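Local coordinates for adenosylmethionine-8-amino-7-oxononanoate aminotransferase (PDB 6ZHK) that transfers amino groups as a thermostable D-amino acid transaminase of the class-III pyridoxal-phosphate-dependent aminotransferase family, working with pyridoxal 5'-phosphate as a homodimer, at the interface of chains A and B. Residues are numbered along the deposited sequence; one frame, centred on the assembly and turned at random. Chains: chain A/B, Adenosylmethionine-8-amino-7-oxononanoate aminotransferase.

The interface of chains A and B. Residues chain A 99, 102-103, 106, 114; chain B 16, 20.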
loop_
_atom_site.group_PDB
_atom_site.type_symbol
_atom_site.label_atom_id
_atom_site.label_comp_id
_atom_site.label_asym_id
_atom_site.label_seq_id
_atom_site.Cartn_x
_atom_site.Cartn_y
_atom_site.Cartn_z
ATOM N N ILE A 99 -18.873 -4.154 2.400
ATOM C CA ILE A 99 -20.087 -3.960 1.614
ATOM C C ILE A 99 -20.794 -2.722 2.135
ATOM O O ILE A 99 -21.301 -1.910 1.336
ATOM C CB ILE A 99 -21.001 -5.213 1.644
ATOM C CG1 ILE A 99 -20.327 -6.389 0.921
ATOM C CG2 ILE A 99 -22.344 -4.904 0.986
ATOM C CD1 ILE A 99 -20.861 -7.771 1.287
ATOM N N ALA A 102 -18.933 0.309 1.134
ATOM C CA ALA A 102 -18.890 0.673 -0.291
ATOM C C ALA A 102 -20.188 1.436 -0.611
ATOM O O ALA A 102 -20.183 2.411 -1.329
ATOM C CB ALA A 102 -18.720 -0.535 -1.209
ATOM N N LYS A 103 -21.309 0.966 -0.061
ATOM C CA LYS A 103 -22.562 1.677 -0.300
ATOM C C LYS A 103 -22.481 3.098 0.280
ATOM O O LYS A 103 -22.932 4.053 -0.341
ATOM C CB LYS A 103 -23.715 0.883 0.303
ATOM C CG LYS A 103 -25.075 1.618 0.235
ATOM C CD LYS A 103 -26.245 0.660 0.506
ATOM C CE LYS A 103 -27.587 1.357 0.683
ATOM N NZ LYS A 103 -27.724 2.500 -0.239
ATOM N N VAL A 106 -20.348 5.328 -2.100
ATOM C CA VAL A 106 -21.024 5.651 -3.346
ATOM C C VAL A 106 -22.057 6.751 -3.063
ATOM O O VAL A 106 -22.147 7.723 -3.847
ATOM C CB VAL A 106 -21.599 4.362 -3.988
ATOM C CG1 VAL A 106 -22.617 4.637 -5.103
ATOM C CG2 VAL A 106 -20.446 3.459 -4.553
ATOM N N THR A 114 -19.992 5.460 -8.791
ATOM C CA THR A 114 -20.914 4.394 -8.451
ATOM C C THR A 114 -20.183 3.097 -8.122
ATOM O O THR A 114 -20.836 2.091 -7.810
ATOM C CB THR A 114 -21.853 4.130 -9.635
ATOM O OG1 THR A 114 -21.044 4.034 -10.802
ATOM C CG2 THR A 114 -22.846 5.258 -9.842
ATOM N N TRP B 16 -25.852 -5.400 -2.636
ATOM C CA TRP B 16 -24.983 -4.232 -2.481
ATOM C C TRP B 16 -23.556 -4.600 -2.880
ATOM O O TRP B 16 -22.849 -3.852 -3.543
ATOM C CB TRP B 16 -25.064 -3.695 -1.037
ATOM C CG TRP B 16 -26.359 -3.028 -0.665
ATOM C CD1 TRP B 16 -27.385 -2.637 -1.491
ATOM C CD2 TRP B 16 -26.725 -2.592 0.638
ATOM N NE1 TRP B 16 -28.376 -2.021 -0.773
ATOM C CE2 TRP B 16 -28.011 -1.997 0.539
ATOM C CE3 TRP B 16 -26.094 -2.638 1.896
ATOM C CZ2 TRP B 16 -28.646 -1.460 1.658
ATOM C CZ3 TRP B 16 -26.735 -2.114 3.004
ATOM C CH2 TRP B 16 -27.995 -1.520 2.870
ATOM N N TYR B 20 -21.892 -2.347 -5.785
ATOM C CA TYR B 20 -21.025 -1.231 -5.373
ATOM C C TYR B 20 -19.539 -1.573 -5.361
ATOM O O TYR B 20 -18.716 -0.661 -5.409
ATOM C CB TYR B 20 -21.400 -0.760 -3.967
ATOM C CG TYR B 20 -22.800 -0.202 -3.929
ATOM C CD1 TYR B 20 -23.120 0.946 -4.635
ATOM C CD2 TYR B 20 -23.787 -0.800 -3.145
ATOM C CE1 TYR B 20 -24.400 1.490 -4.586
ATOM C CE2 TYR B 20 -25.078 -0.271 -3.077
ATOM C CZ TYR B 20 -25.377 0.869 -3.817
ATOM O OH TYR B 20 -26.653 1.372 -3.790
#
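A:Lys103 runs between B:Trp16 and B:Tyr20, a worked example of how a lysine can serve an interface through its methylenes. Its CB lies against the tyrosine rim, 3.8 Å from B:Tyr20 CE2, and CG stays along that same ring. With CG anti to the backbone N (chi1 174°) and the next two torsions also extended, the chain reaches outward to the indole. There CD sits over the middle of the B:Trp16 ring system, 3.2 Å from the centroid of the six-membered ring, a CH-pi contact, and CE continues over the benzo part. A bend at chi4 (38°) then turns NZ back toward the tyrosine hydroxyl, leaving it 3.9 Å from B:Tyr20 OH. Nearer the backbone of B:Trp16, A:Ile99 CG2 meets its CB at 3.6 Å, the two side chains crossing at about a right angle. One turn on in helix 96-108, A:Val106 CG1 touches B:Tyr20 CE1 at 3.7 Å and CG2 reaches CD1, while A:Ala102, just before the lysine, sets its CB against the tyrosine CB. An alanine in place of B:Trp16 would remove the indole face under CD and CE, and would probably leave the outer lysine chain free to swing. The patch thus seats helix 10-20 of one subunit on helix 96-108 of the other, and with its two-fold twin contributes to the homodimer interface.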